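Local coordinates for protein virC2 (Agrobacterium tumefaciens, PDB 2RH3), which enhances T-DNA transfer and virulence, probably by binding DNA through its C-terminal ribbon-helix-helix domain, the part of the protein described here, at residues M33-A38 / K103-A108; L39-N44 / A110-R115; S80-A85 / R98-K103. All blocks are in the same frame, centred on the assembly; numbering follows the deposited sequence. Where two conformers were deposited one is given.

Contact 1: residues M33-A38 / K103-A108; sequences MILRRA and KLATAA
A38 and A108 bring two helices together at almost a right angle. The short axes of 33-38 and 103-108 make an angle of 89° between their N-to-C directions and approach to 9.8 Å. The close part of the crossing is this alanine pair, whose CA atoms are 5.4 Å apart. Both CB atoms point at the opposite helix, and a single methyl on each side lets the backbones draw in: A38 CB comes within 3.6 Å of A108 O, nearer than the 4.4 Å between A38 CB and A108 CB. The methyl therefore packs on the peptide at least as much as on its counterpart, a van der Waals fit without a direct polar bond between the segments.

One turn back, the fit is slacker. L35 and A105 have their CA atoms 7.3 Å apart, and the leucine bridges the wider gap. With chi1 at -167°, its CG extends opposite the backbone N, and CD1 comes to 4.0 Å from A105 O and 4.2 Å from A105 CB; the same methyl lies at the limit of contact with A108 CB. L35 was modelled in two conformers, so these contacts describe one of them only.

Polar groups meet through solvent instead. Water 1 sits beside the alanine pair and donates to A38 O at 3.0 Å and also to A108 O, so both of its protons are spent on backbone carbonyls, one from each helix.

The crossing lies close to the centre of the ribbon-helix-helix domain, where helix 27-47 meets helix 97-118. On one flank I34 packs on I17, Y18 and L21 of helix 16-21; on the other, L104 and A107 reach F89 of helix 79-89.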
loop_
_atom_site.group_PDB
_atom_site.type_symbol
_atom_site.label_atom_id
_atom_site.label_comp_id
_atom_site.label_asym_id
_atom_site.label_seq_id
_atom_site.Cartn_x
_atom_site.Cartn_y
_atom_site.Cartn_z
ATOM N N MET A 33 4.793 -4.486 8.306
ATOM C CA MET A 33 4.164 -5.804 8.536
ATOM C C MET A 33 2.936 -5.966 7.640
ATOM O O MET A 33 2.778 -6.991 6.960
ATOM C CB MET A 33 3.777 -5.987 10.009
ATOM C CG MET A 33 4.993 -6.171 10.923
ATOM S SD MET A 33 4.536 -6.064 12.650
ATOM C CE MET A 33 3.568 -7.571 12.815
ATOM N N ILE A 34 2.082 -4.946 7.648
ATOM C CA ILE A 34 0.881 -4.967 6.822
ATOM C C ILE A 34 1.224 -4.988 5.336
ATOM O O ILE A 34 0.659 -5.787 4.592
ATOM C CB ILE A 34 -0.070 -3.797 7.129
ATOM C CG1 ILE A 34 -0.578 -3.900 8.577
ATOM C CG2 ILE A 34 -1.262 -3.850 6.161
ATOM C CD1 ILE A 34 -1.352 -2.662 9.061
ATOM N N LEU A 35 2.156 -4.126 4.928
ATOM C CA LEU A 35 2.520 -4.007 3.508
ATOM C C LEU A 35 3.034 -5.329 2.932
ATOM O O LEU A 35 2.776 -5.641 1.757
ATOM C CB LEU A 35 3.546 -2.883 3.307
ATOM C CG LEU A 35 3.810 -2.402 1.874
ATOM C CD1 LEU A 35 2.512 -2.104 1.147
ATOM C CD2 LEU A 35 4.723 -1.183 1.875
ATOM N N ARG A 36 3.756 -6.095 3.740
ATOM C CA ARG A 36 4.294 -7.391 3.304
ATOM C C ARG A 36 3.155 -8.298 2.827
ATOM O O ARG A 36 3.232 -8.915 1.747
ATOM C CB ARG A 36 5.082 -8.042 4.447
ATOM C CG ARG A 36 5.723 -9.374 4.092
ATOM C CD ARG A 36 6.590 -9.913 5.222
ATOM N NE ARG A 36 7.816 -9.141 5.391
ATOM C CZ ARG A 36 8.141 -8.478 6.497
ATOM N NH1 ARG A 36 7.333 -8.501 7.551
ATOM N NH2 ARG A 36 9.283 -7.804 6.551
ATOM N N ARG A 37 2.095 -8.362 3.632
ATOM C CA ARG A 37 0.933 -9.169 3.325
ATOM C C ARG A 37 0.139 -8.534 2.180
ATOM O O ARG A 37 -0.262 -9.231 1.246
ATOM C CB ARG A 37 0.038 -9.320 4.561
ATOM C CG ARG A 37 -1.265 -10.059 4.308
ATOM C CD ARG A 37 -1.036 -11.511 3.980
ATOM N NE ARG A 37 -2.299 -12.217 3.784
ATOM C CZ ARG A 37 -2.465 -13.534 3.912
ATOM N NH1 ARG A 37 -1.444 -14.324 4.235
ATOM N NH2 ARG A 37 -3.666 -14.071 3.718
ATOM N N ALA A 38 -0.087 -7.226 2.270
ATOM C CA ALA A 38 -0.833 -6.479 1.253
ATOM C C ALA A 38 -0.188 -6.618 -0.143
ATOM O O ALA A 38 -0.886 -6.830 -1.130
ATOM C CB ALA A 38 -0.976 -5.027 1.651
ATOM N N LYS A 103 2.473 4.983 -5.481
ATOM C CA LYS A 103 1.155 4.620 -6.012
ATOM C C LYS A 103 0.861 3.146 -5.790
ATOM O O LYS A 103 -0.249 2.776 -5.376
ATOM C CB LYS A 103 1.059 4.953 -7.514
ATOM C CG LYS A 103 0.952 6.437 -7.776
ATOM C CD LYS A 103 0.625 6.702 -9.244
ATOM C CE LYS A 103 0.802 8.166 -9.606
ATOM N NZ LYS A 103 -0.133 9.065 -8.868
ATOM N N LEU A 104 1.869 2.314 -6.055
ATOM C CA LEU A 104 1.724 0.863 -5.939
ATOM C C LEU A 104 1.495 0.457 -4.482
ATOM O O LEU A 104 0.534 -0.267 -4.185
ATOM C CB LEU A 104 2.953 0.146 -6.514
ATOM C CG LEU A 104 2.916 -1.394 -6.495
ATOM C CD1 LEU A 104 1.697 -1.926 -7.239
ATOM C CD2 LEU A 104 4.189 -2.003 -7.045
ATOM N N ALA A 105 2.348 0.937 -3.582
ATOM C CA ALA A 105 2.194 0.605 -2.149
ATOM C C ALA A 105 0.871 1.107 -1.599
ATOM O O ALA A 105 0.172 0.386 -0.873
ATOM C CB ALA A 105 3.350 1.161 -1.338
ATOM N N THR A 106 0.517 2.341 -1.954
ATOM C CA THR A 106 -0.704 2.951 -1.458
ATOM C C THR A 106 -1.949 2.172 -1.910
ATOM O O THR A 106 -2.857 1.936 -1.110
ATOM C CB THR A 106 -0.765 4.455 -1.819
ATOM O OG1 THR A 106 0.322 5.129 -1.159
ATOM C CG2 THR A 106 -2.091 5.066 -1.381
ATOM N N ALA A 107 -1.973 1.755 -3.175
ATOM C CA ALA A 107 -3.069 0.936 -3.694
ATOM C C ALA A 107 -3.151 -0.423 -3.000
ATOM O O ALA A 107 -4.237 -0.883 -2.678
ATOM C CB ALA A 107 -2.932 0.740 -5.212
ATOM N N ALA A 108 -2.003 -1.055 -2.791
ATOM C CA ALA A 108 -1.949 -2.357 -2.131
ATOM C C ALA A 108 -2.553 -2.258 -0.719
ATOM O O ALA A 108 -3.355 -3.098 -0.294
ATOM C CB ALA A 108 -0.519 -2.849 -2.094
HETATM O O HOH W 1 -3.744 -5.852 -1.110
#

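Contact 2: residues L39-N44 / A110-R115; sequences LGDFEN and ACFFAR
D41 meets the edge of F112 across the outer side of a helix pair, with R115 beyond, linked through water, while F42, its neighbour in sequence, meets C111 in the interior. D41 has the largest buried area of the contact. Its OD2 approaches the rim of the F112 ring, near the ring plane, at 4.3 Å from CD1; such an approach sets the carboxylate oxygen against the slightly positive ring hydrogens and not over the pi face. OD2 also lies 4.9 Å from R115 NE, too far for a salt bridge. Water 2 fills in between these opposite charges: it accepts from R115 NE at 3.3 Å, in the plane of the guanidinium and at its edge, and donates only a weak bond of 3.4 Å to D41 OD2.

F42 and C111 supply the apolar half. With chi1 at -152° the end of the phenylalanine ring comes nearer the other helix than its CB direction suggests, F42 CD1 lying 4.3 Å from C111 CB. The methylene meets the ring obliquely. C111 was modelled in two conformers, so this contact describes one of them.

Here helices 27-47 and 97-118 run on from their central crossing. F42 also packs on L104 and A107, C111 touches M45, and a salt bridge from E43 OE1 to R75 NH1 ties helix 27-47 to strand 71-76.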
loop_
_atom_site.group_PDB
_atom_site.type_symbol
_atom_site.label_atom_id
_atom_site.label_comp_id
_atom_site.label_asym_id
_atom_site.label_seq_id
_atom_site.Cartn_x
_atom_site.Cartn_y
_atom_site.Cartn_z
ATOM N N LEU A 39 1.136 -6.536 -0.208
ATOM C CA LEU A 39 1.816 -6.649 -1.507
ATOM C C LEU A 39 1.768 -8.071 -2.042
ATOM O O LEU A 39 1.739 -8.281 -3.260
ATOM C CB LEU A 39 3.258 -6.127 -1.446
ATOM C CG LEU A 39 3.406 -4.624 -1.188
ATOM C CD1 LEU A 39 4.780 -4.312 -0.600
ATOM C CD2 LEU A 39 3.140 -3.790 -2.454
ATOM N N GLY A 40 1.752 -9.047 -1.135
ATOM C CA GLY A 40 1.584 -10.444 -1.516
ATOM C C GLY A 40 0.219 -10.684 -2.137
ATOM O O GLY A 40 0.115 -11.297 -3.204
ATOM N N ASP A 41 -0.826 -10.181 -1.473
ATOM C CA ASP A 41 -2.203 -10.267 -1.967
ATOM C C ASP A 41 -2.324 -9.551 -3.316
ATOM O O ASP A 41 -2.951 -10.069 -4.247
ATOM C CB ASP A 41 -3.193 -9.637 -0.963
ATOM C CG ASP A 41 -3.244 -10.368 0.389
ATOM O OD1 ASP A 41 -2.843 -11.547 0.476
ATOM O OD2 ASP A 41 -3.701 -9.744 1.382
ATOM N N PHE A 42 -1.689 -8.383 -3.413
ATOM C CA PHE A 42 -1.810 -7.496 -4.584
ATOM C C PHE A 42 -1.155 -8.079 -5.829
ATOM O O PHE A 42 -1.672 -7.900 -6.930
ATOM C CB PHE A 42 -1.239 -6.108 -4.288
ATOM C CG PHE A 42 -1.870 -5.002 -5.096
ATOM C CD1 PHE A 42 -3.217 -4.682 -4.928
ATOM C CD2 PHE A 42 -1.116 -4.275 -6.008
ATOM C CE1 PHE A 42 -3.811 -3.650 -5.667
ATOM C CE2 PHE A 42 -1.693 -3.247 -6.757
ATOM C CZ PHE A 42 -3.047 -2.932 -6.579
ATOM N N GLU A 43 -0.031 -8.775 -5.637
ATOM C CA GLU A 43 0.695 -9.456 -6.727
ATOM C C GLU A 43 -0.219 -10.381 -7.506
ATOM O O GLU A 43 -0.156 -10.436 -8.746
ATOM C CB GLU A 43 1.834 -10.304 -6.166
ATOM C CG GLU A 43 3.187 -9.646 -6.114
ATOM C CD GLU A 43 4.274 -10.633 -5.723
ATOM O OE1 GLU A 43 4.171 -11.244 -4.635
ATOM O OE2 GLU A 43 5.233 -10.801 -6.504
ATOM N N ASN A 44 -1.050 -11.128 -6.776
ATOM C CA ASN A 44 -1.979 -12.068 -7.393
ATOM C C ASN A 44 -3.090 -11.363 -8.166
ATOM O O ASN A 44 -3.654 -11.927 -9.108
ATOM C CB ASN A 44 -2.553 -13.037 -6.352
ATOM C CG ASN A 44 -1.481 -13.906 -5.701
ATOM O OD1 ASN A 44 -0.462 -14.236 -6.315
ATOM N ND2 ASN A 44 -1.713 -14.283 -4.451
ATOM N N ALA A 110 -4.584 0.251 0.371
ATOM C CA ALA A 110 -5.971 0.639 0.233
ATOM C C ALA A 110 -6.859 -0.601 0.068
ATOM O O ALA A 110 -7.935 -0.664 0.636
ATOM C CB ALA A 110 -6.135 1.592 -0.942
ATOM N N CYS A 111 -6.368 -1.566 -0.708
ATOM C CA CYS A 111 -7.032 -2.846 -0.949
ATOM C C CYS A 111 -7.141 -3.704 0.326
ATOM O O CYS A 111 -8.190 -4.290 0.605
ATOM C CB CYS A 111 -6.278 -3.605 -2.049
ATOM S SG CYS A 111 -7.097 -5.079 -2.645
ATOM N N PHE A 112 -6.053 -3.759 1.091
ATOM C CA PHE A 112 -5.992 -4.499 2.350
ATOM C C PHE A 112 -6.999 -3.894 3.341
ATOM O O PHE A 112 -7.773 -4.613 3.985
ATOM C CB PHE A 112 -4.561 -4.408 2.921
ATOM C CG PHE A 112 -4.372 -5.181 4.187
ATOM C CD1 PHE A 112 -3.840 -6.469 4.157
ATOM C CD2 PHE A 112 -4.718 -4.622 5.414
ATOM C CE1 PHE A 112 -3.673 -7.202 5.347
ATOM C CE2 PHE A 112 -4.564 -5.346 6.593
ATOM C CZ PHE A 112 -4.031 -6.627 6.559
ATOM N N PHE A 113 -6.992 -2.562 3.453
ATOM C CA PHE A 113 -7.884 -1.872 4.377
ATOM C C PHE A 113 -9.362 -2.020 3.979
ATOM O O PHE A 113 -10.209 -2.181 4.846
ATOM C CB PHE A 113 -7.530 -0.396 4.525
ATOM C CG PHE A 113 -6.119 -0.127 5.012
ATOM C CD1 PHE A 113 -5.484 -0.967 5.957
ATOM C CD2 PHE A 113 -5.440 1.001 4.555
ATOM C CE1 PHE A 113 -4.176 -0.692 6.397
ATOM C CE2 PHE A 113 -4.148 1.290 5.002
ATOM C CZ PHE A 113 -3.515 0.435 5.918
ATOM N N ALA A 114 -9.659 -1.970 2.677
ATOM C CA ALA A 114 -11.044 -2.149 2.212
ATOM C C ALA A 114 -11.535 -3.570 2.497
ATOM O O ALA A 114 -12.707 -3.783 2.836
ATOM C CB ALA A 114 -11.171 -1.816 0.721
ATOM N N ARG A 115 -10.620 -4.535 2.380
ATOM C CA ARG A 115 -10.942 -5.943 2.634
ATOM C C ARG A 115 -11.254 -6.118 4.117
ATOM O O ARG A 115 -12.214 -6.795 4.479
ATOM C CB ARG A 115 -9.787 -6.851 2.202
ATOM C CG ARG A 115 -10.151 -8.356 2.189
ATOM C CD ARG A 115 -8.976 -9.230 1.697
ATOM N NE ARG A 115 -8.437 -8.827 0.391
ATOM C CZ ARG A 115 -8.956 -9.161 -0.796
ATOM N NH1 ARG A 115 -10.050 -9.914 -0.882
ATOM N NH2 ARG A 115 -8.373 -8.737 -1.910
HETATM O O HOH W 2 -5.573 -7.343 -0.062
#

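Contact 3: residues S80-A85 / R98-K103; sequences SLIEAA and RAFGHK
Apolar contact between A85 and the outer end of the F100 ring dominates the meeting of 80-85 with 98-103. A chi1 of 168° turns the F100 ring away from its own backbone N and out from helix 97-118 toward helix 79-89. There A85 CB, which points back at the phenylalanine, lies in the ring plane at the edge, 3.6 Å from F100 CZ and 3.9 Å from F100 CE2. The position is a methyl against an aromatic rim and not a CH-pi contact over the face. The ring end also reaches past the methyl to the main chain, with F100 CE2 at 3.8 Å from A85 C. A second apolar touch comes from I82, one turn earlier: its CG2 meets the ring obliquely, 4.2 Å from F100 CE1. With the two nearest CA atoms, A85 and F100, still 8.9 Å apart, the ring spans most of the gap between backbones.

In fold terms, strand 71-76, which pairs antiparallel with strand 2-7 to form the ribbon, is followed by helices 79-89 and 97-118, the order expected in the ribbon-helix-helix fold, and F100 packs the two successive helices together across the loop that joins them.

Cation-pi interaction adds to this: the F100 ring also pairs with R86, the residue following A85, so the aromatic is engaged by helix 79-89 in two different ways.

Hydrogen bonding stays within each helix. A85 N bonds to L81 O at 2.8 Å, holding the methyl-bearing residue in a regular turn, and H102 N bonds to R98 O at 3.0 Å. Beyond the segments, A99 N donates to T96 OG1, just before helix 97-118, and H102 ND1 makes a weak hydrogen bond to S6 O of strand 2-7.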
loop_
_atom_site.group_PDB
_atom_site.type_symbol
_atom_site.label_atom_id
_atom_site.label_comp_id
_atom_site.label_asym_id
_atom_site.label_seq_id
_atom_site.Cartn_x
_atom_site.Cartn_y
_atom_site.Cartn_z
ATOM N N SER A 80 6.859 -9.125 -15.416
ATOM C CA SER A 80 5.552 -9.200 -16.067
ATOM C C SER A 80 4.469 -8.438 -15.288
ATOM O O SER A 80 3.675 -7.694 -15.874
ATOM C CB SER A 80 5.156 -10.668 -16.256
ATOM O OG SER A 80 3.753 -10.851 -16.150
ATOM N N LEU A 81 4.461 -8.624 -13.970
ATOM C CA LEU A 81 3.472 -8.004 -13.083
ATOM C C LEU A 81 3.702 -6.501 -12.920
ATOM O O LEU A 81 2.744 -5.722 -12.856
ATOM C CB LEU A 81 3.465 -8.694 -11.709
ATOM C CG LEU A 81 3.295 -10.222 -11.666
ATOM C CD1 LEU A 81 3.155 -10.708 -10.232
ATOM C CD2 LEU A 81 2.115 -10.702 -12.504
ATOM N N ILE A 82 4.972 -6.102 -12.845
ATOM C CA ILE A 82 5.330 -4.685 -12.753
ATOM C C ILE A 82 5.000 -3.946 -14.046
ATOM O O ILE A 82 4.571 -2.792 -14.010
ATOM C CB ILE A 82 6.806 -4.470 -12.307
ATOM C CG1 ILE A 82 6.952 -4.810 -10.827
ATOM C CG2 ILE A 82 7.282 -3.028 -12.557
ATOM C CD1 ILE A 82 5.833 -4.232 -9.911
ATOM N N GLU A 83 5.170 -4.624 -15.180
ATOM C CA GLU A 83 4.699 -4.080 -16.446
ATOM C C GLU A 83 3.197 -3.799 -16.385
ATOM O O GLU A 83 2.754 -2.711 -16.756
ATOM C CB GLU A 83 5.040 -5.003 -17.625
ATOM C CG GLU A 83 4.514 -4.496 -18.969
ATOM C CD GLU A 83 5.393 -4.873 -20.151
ATOM O OE1 GLU A 83 6.047 -5.940 -20.115
ATOM O OE2 GLU A 83 5.422 -4.094 -21.128
ATOM N N ALA A 84 2.425 -4.775 -15.902
ATOM C CA ALA A 84 0.984 -4.608 -15.738
ATOM C C ALA A 84 0.648 -3.441 -14.793
ATOM O O ALA A 84 -0.215 -2.619 -15.104
ATOM C CB ALA A 84 0.348 -5.912 -15.255
ATOM N N ALA A 85 1.347 -3.373 -13.658
ATOM C CA ALA A 85 1.207 -2.262 -12.704
ATOM C C ALA A 85 1.511 -0.899 -13.339
ATOM O O ALA A 85 0.714 0.030 -13.226
ATOM C CB ALA A 85 2.110 -2.485 -11.487
ATOM N N ARG A 98 10.029 6.549 -7.899
ATOM C CA ARG A 98 9.554 6.842 -6.538
ATOM C C ARG A 98 8.046 7.089 -6.519
ATOM O O ARG A 98 7.340 6.551 -5.667
ATOM C CB ARG A 98 10.296 8.054 -5.938
ATOM C CG ARG A 98 9.853 8.412 -4.519
ATOM C CD ARG A 98 9.972 9.910 -4.191
ATOM N NE ARG A 98 9.176 10.775 -5.072
ATOM C CZ ARG A 98 7.841 10.803 -5.140
ATOM N NH1 ARG A 98 7.089 9.992 -4.392
ATOM N NH2 ARG A 98 7.253 11.646 -5.981
ATOM N N ALA A 99 7.557 7.889 -7.464
ATOM C CA ALA A 99 6.129 8.180 -7.562
ATOM C C ALA A 99 5.327 6.916 -7.878
ATOM O O ALA A 99 4.262 6.695 -7.296
ATOM C CB ALA A 99 5.858 9.260 -8.601
ATOM N N PHE A 100 5.851 6.083 -8.779
ATOM C CA PHE A 100 5.217 4.800 -9.084
ATOM C C PHE A 100 5.136 3.889 -7.855
ATOM O O PHE A 100 4.076 3.308 -7.573
ATOM C CB PHE A 100 5.915 4.089 -10.268
ATOM C CG PHE A 100 5.491 2.654 -10.439
ATOM C CD1 PHE A 100 6.362 1.616 -10.117
ATOM C CD2 PHE A 100 4.206 2.338 -10.880
ATOM C CE1 PHE A 100 5.966 0.280 -10.245
ATOM C CE2 PHE A 100 3.798 1.002 -11.016
ATOM C CZ PHE A 100 4.681 -0.026 -10.699
ATOM N N GLY A 101 6.241 3.782 -7.115
ATOM C CA GLY A 101 6.289 2.955 -5.892
ATOM C C GLY A 101 5.339 3.416 -4.801
ATOM O O GLY A 101 4.762 2.601 -4.073
ATOM N N HIS A 102 5.158 4.726 -4.695
ATOM C CA HIS A 102 4.182 5.281 -3.767
ATOM C C HIS A 102 2.770 4.881 -4.180
ATOM O O HIS A 102 1.978 4.462 -3.336
ATOM C CB HIS A 102 4.296 6.798 -3.689
ATOM C CG HIS A 102 3.312 7.428 -2.750
ATOM N ND1 HIS A 102 3.407 7.314 -1.380
ATOM C CD2 HIS A 102 2.221 8.196 -2.989
ATOM C CE1 HIS A 102 2.410 7.972 -0.815
ATOM N NE2 HIS A 102 1.671 8.509 -1.769
ATOM N N LYS A 103 2.473 4.983 -5.481
ATOM C CA LYS A 103 1.155 4.620 -6.012
ATOM C C LYS A 103 0.861 3.146 -5.790
ATOM O O LYS A 103 -0.249 2.776 -5.376
ATOM C CB LYS A 103 1.059 4.953 -7.514
ATOM C CG LYS A 103 0.952 6.437 -7.776
ATOM C CD LYS A 103 0.625 6.702 -9.244
ATOM C CE LYS A 103 0.802 8.166 -9.606
ATOM N NZ LYS A 103 -0.133 9.065 -8.868
#

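Contacts 1 and 2 are successive parts of one interface between helices 27-47 and 97-118, their centres about 6 Å apart, and their segments alternate along the chain. I34 CG2 at 3.6 Å from F112 CD2 stitches them together. Contact 3 is nested within the loop that each of the others closes, lies about 12 Å from contact 1 and about 14 Å from contact 2 (centre to centre), and shares K103 with contact 1. L104 CD2 meets I82 CD1 at 4.0 Å between contacts 1 and 3; E43 O meets L81 CD1 at 3.6 Å between contacts 2 and 3. Together they join three of the helices that pack behind the ribbon, which probably faces DNA, as in relatives.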